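Local atomic coordinates of beta-galactosidase (PDB entry 4OIF), a protein that probably cleaves terminal non-reducing beta-D-galactose residues from beta-D-galactosides by hydrolysis, as a zinc-binding family 42 glycoside hydrolase. Residues R106-A109 against R113-H116; T88-R93 against N157-E162. One frame throughout, in Å; residues are numbered along the deposited sequence.

Contact 1: residues R106-A109 against R113-H116; sequences RVNA and RQLH
V107 lays its CG2 methyl over one face of the R113 guanidinium, 3.3 Å above the plane and centred on it; NE lies 3.4 Å from CG2. R113 reaches this position by curling back on itself: CG stands anti to the backbone N (chi1 -180°), and two successive bends, at chi2 and chi3, swing the charged group across the valine. NH1 is held by a hydrogen bond to L105 O. In the second flat pair, the side chains of N108 and Q114 cross at about a right angle with their amide planes 41° apart; N108 OD1 bonds V112 N. The two segments flank a short turn and form a single antiparallel bridge, V107 with R113, in the loop beside the four-cysteine zinc site, where V107 also packs on the ligand C165. Q114 N donates to R106 O at 2.9 Å, nearly in line with the carbonyl bond, and Q114 CG sits 3.2 Å from R106 O. Replacing Q114 with alanine would probably leave a gap beside this carbonyl and the N108 amide, and weaken packing on I212 of the second subunit, although the backbone bond could persist.

Contact 2: residues T88-R93 against N157-E162; sequences TPSGAR and NEYGGE
G91 CA comes within 4.4 Å of N157 N, and the backbones of the two residues come close where the loops after strands 83-87 and 150-154 converge. The N157 side chain can be traced outward from there. Its CB lies 4.7 Å from G91 CA; a CB on G91 would come to 3.4 Å from N157 CB, so a side chain there would be tight, and glycine lets the backbones approach. CG then runs anti to the backbone N (chi1 -167°), carrying the amide away from G91 and in among V52 and F53. At the tip, ND2 bonds a glycerol, probably from the crystallisation liquor, while OD1 accepts a hydrogen bond from ND2 of N255, whose OD1 takes E158 N, so one asparagine positions both N157 and the backbone of E158. Beside this, S90 OG and Y159 OH stand 4.5 Å apart. Both hydroxyls bond E239 OE1 of helix 218-246, which thereby joins the loops indirectly, and T88 OG1 bonds the other carboxylate oxygen. The segments follow neighbouring parallel strands, at the C-terminal ends of the strands of the TIM barrel; the Asn-Glu pair of N157, predicted to bind substrate, and E158, the predicted proton donor, after the fourth strand is typical of clan GH-A glycosidases.

Along the chain contact 1 is nested inside contact 2: 88-93 comes first, then 106-109 and 113-116, both between helices 95-100 and 127-144, and finally 157-162. All four segments belong to the TIM-barrel domain, and the two contact centres lie about 15 Å apart. They meet directly: R106 NH2 is 2.6 Å from G160 O, a probable hydrogen bond, and H116 CE1 packs 3.4 Å from R93 O. The zinc-site loop of contact 1 is therefore tied to the segment carrying N157 and E158, linking the metal site to the predicted catalytic loop. Both contacts also reach the second subunit, placing this region of the barrel against the trimer interface.

Contact 1: residues R106-A109 against R113-H116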
# COMPACT_ATOMS: atom_id res chain seq x y z
N ARG A 106 11.27 19.91 -12.44
CA ARG A 106 10.20 19.13 -13.07
C ARG A 106 8.80 19.40 -12.53
O ARG A 106 8.60 19.74 -11.37
CB ARG A 106 10.48 17.64 -12.94
CG ARG A 106 11.61 17.11 -13.79
CD ARG A 106 11.84 15.62 -13.52
NE ARG A 106 12.71 15.01 -14.53
CZ ARG A 106 13.13 13.75 -14.49
NH1 ARG A 106 12.77 12.96 -13.49
NH2 ARG A 106 13.92 13.29 -15.46
N VAL A 107 7.83 19.22 -13.41
CA VAL A 107 6.44 19.12 -13.01
C VAL A 107 6.06 17.66 -13.17
O VAL A 107 6.19 17.12 -14.28
CB VAL A 107 5.54 20.01 -13.88
CG1 VAL A 107 4.09 19.80 -13.53
CG2 VAL A 107 5.92 21.47 -13.71
N ASN A 108 5.62 17.00 -12.09
CA ASN A 108 5.35 15.56 -12.21
C ASN A 108 4.05 15.30 -12.95
O ASN A 108 3.44 16.24 -13.49
CB ASN A 108 5.33 14.86 -10.85
CG ASN A 108 4.23 15.36 -9.93
OD1 ASN A 108 3.31 16.07 -10.33
ND2 ASN A 108 4.33 14.98 -8.66
N ALA A 109 3.64 14.04 -13.00
CA ALA A 109 2.45 13.66 -13.76
C ALA A 109 1.20 14.30 -13.18
O ALA A 109 0.29 14.69 -13.93
CB ALA A 109 2.31 12.15 -13.80
N ARG A 113 4.75 20.96 -9.28
CA ARG A 113 6.11 21.43 -9.47
C ARG A 113 6.98 20.96 -8.30
O ARG A 113 6.63 21.12 -7.13
CB ARG A 113 6.17 22.95 -9.58
CG ARG A 113 7.57 23.50 -9.78
CD ARG A 113 8.07 23.27 -11.20
NE ARG A 113 7.39 24.14 -12.17
CZ ARG A 113 7.79 24.32 -13.43
NH1 ARG A 113 8.86 23.70 -13.90
NH2 ARG A 113 7.11 25.14 -14.22
N GLN A 114 8.12 20.37 -8.62
CA GLN A 114 9.03 19.86 -7.62
C GLN A 114 9.92 20.97 -7.06
O GLN A 114 10.16 21.98 -7.71
CB GLN A 114 9.90 18.76 -8.21
CG GLN A 114 9.12 17.68 -8.92
CD GLN A 114 8.40 16.77 -7.96
OE1 GLN A 114 9.02 15.99 -7.24
NE2 GLN A 114 7.07 16.87 -7.93
N LEU A 115 10.42 20.78 -5.84
CA LEU A 115 11.44 21.68 -5.34
C LEU A 115 12.79 21.14 -5.77
O LEU A 115 12.90 20.02 -6.25
CB LEU A 115 11.38 21.79 -3.82
CG LEU A 115 10.00 21.97 -3.21
CD1 LEU A 115 10.11 21.98 -1.70
CD2 LEU A 115 9.35 23.25 -3.74
N HIS A 116 13.82 21.95 -5.60
CA HIS A 116 15.18 21.50 -5.80
C HIS A 116 15.58 20.33 -4.90
O HIS A 116 15.21 20.28 -3.72
CB HIS A 116 16.13 22.66 -5.56
CG HIS A 116 17.56 22.24 -5.53
ND1 HIS A 116 18.24 21.86 -6.66
CD2 HIS A 116 18.43 22.11 -4.50
CE1 HIS A 116 19.48 21.54 -6.34
NE2 HIS A 116 19.62 21.68 -5.03

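Contact 2: residues T88-R93 against N157-E162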
# COMPACT_ATOMS: atom_id res chain seq x y z
N THR A 88 30.03 14.42 -17.99
CA THR A 88 29.36 15.71 -17.93
C THR A 88 28.44 15.72 -16.70
O THR A 88 27.89 14.69 -16.32
CB THR A 88 28.58 16.00 -19.19
OG1 THR A 88 27.47 15.10 -19.29
CG2 THR A 88 29.50 15.83 -20.41
N PRO A 89 28.28 16.89 -16.08
CA PRO A 89 27.67 16.91 -14.75
C PRO A 89 26.16 17.13 -14.72
O PRO A 89 25.63 17.42 -13.64
CB PRO A 89 28.38 18.09 -14.08
CG PRO A 89 28.60 19.05 -15.21
CD PRO A 89 28.87 18.19 -16.43
N SER A 90 25.48 17.02 -15.86
CA SER A 90 24.04 17.33 -15.92
C SER A 90 23.18 16.47 -14.98
O SER A 90 22.04 16.83 -14.69
CB SER A 90 23.53 17.18 -17.35
OG SER A 90 23.70 15.85 -17.81
N GLY A 91 23.73 15.36 -14.50
CA GLY A 91 23.04 14.51 -13.54
C GLY A 91 22.52 15.18 -12.28
O GLY A 91 21.56 14.71 -11.68
N ALA A 92 23.15 16.27 -11.86
CA ALA A 92 22.65 17.02 -10.70
C ALA A 92 23.03 18.51 -10.74
O ALA A 92 24.20 18.87 -10.57
CB ALA A 92 23.16 16.39 -9.40
N ARG A 93 22.04 19.37 -10.95
CA ARG A 93 22.28 20.80 -11.06
C ARG A 93 22.52 21.41 -9.67
O ARG A 93 21.94 20.95 -8.68
CB ARG A 93 21.10 21.49 -11.79
CG ARG A 93 19.95 22.04 -10.90
CD ARG A 93 18.88 21.02 -10.52
NE ARG A 93 19.33 20.09 -9.48
CZ ARG A 93 18.54 19.18 -8.89
NH1 ARG A 93 17.26 19.08 -9.22
NH2 ARG A 93 19.04 18.37 -7.96
N ASN A 157 24.18 11.13 -16.19
CA ASN A 157 24.16 9.91 -15.40
C ASN A 157 22.76 9.30 -15.26
O ASN A 157 21.83 9.98 -14.83
CB ASN A 157 24.75 10.17 -14.02
CG ASN A 157 25.04 8.90 -13.27
OD1 ASN A 157 26.06 8.25 -13.50
ND2 ASN A 157 24.12 8.51 -12.39
N GLU A 158 22.65 8.02 -15.63
CA GLU A 158 21.40 7.25 -15.52
C GLU A 158 20.16 8.05 -15.91
O GLU A 158 19.25 8.23 -15.09
CB GLU A 158 21.24 6.70 -14.09
CG GLU A 158 22.21 5.58 -13.76
CD GLU A 158 21.86 4.80 -12.50
OE1 GLU A 158 21.33 5.41 -11.53
OE2 GLU A 158 22.11 3.57 -12.48
N TYR A 159 20.15 8.57 -17.14
CA TYR A 159 19.01 9.28 -17.71
C TYR A 159 17.68 8.60 -17.38
O TYR A 159 17.59 7.37 -17.44
CB TYR A 159 19.13 9.37 -19.23
CG TYR A 159 20.04 10.44 -19.77
CD1 TYR A 159 19.84 11.79 -19.46
CD2 TYR A 159 21.09 10.11 -20.64
CE1 TYR A 159 20.66 12.78 -19.99
CE2 TYR A 159 21.91 11.09 -21.17
CZ TYR A 159 21.70 12.42 -20.85
OH TYR A 159 22.52 13.40 -21.37
N GLY A 160 16.66 9.39 -17.06
CA GLY A 160 15.40 8.80 -16.67
C GLY A 160 14.45 9.79 -16.05
O GLY A 160 14.86 10.81 -15.49
N GLY A 161 13.16 9.48 -16.15
CA GLY A 161 12.13 10.35 -15.61
C GLY A 161 11.49 11.22 -16.68
O GLY A 161 11.96 11.27 -17.83
N GLU A 162 10.43 11.91 -16.31
CA GLU A 162 9.73 12.75 -17.27
C GLU A 162 9.32 14.07 -16.64
O GLU A 162 9.42 14.25 -15.42
CB GLU A 162 8.52 12.01 -17.83
CG GLU A 162 7.67 11.32 -16.77
CD GLU A 162 6.69 10.32 -17.38
OE1 GLU A 162 7.14 9.29 -17.91
OE2 GLU A 162 5.47 10.58 -17.31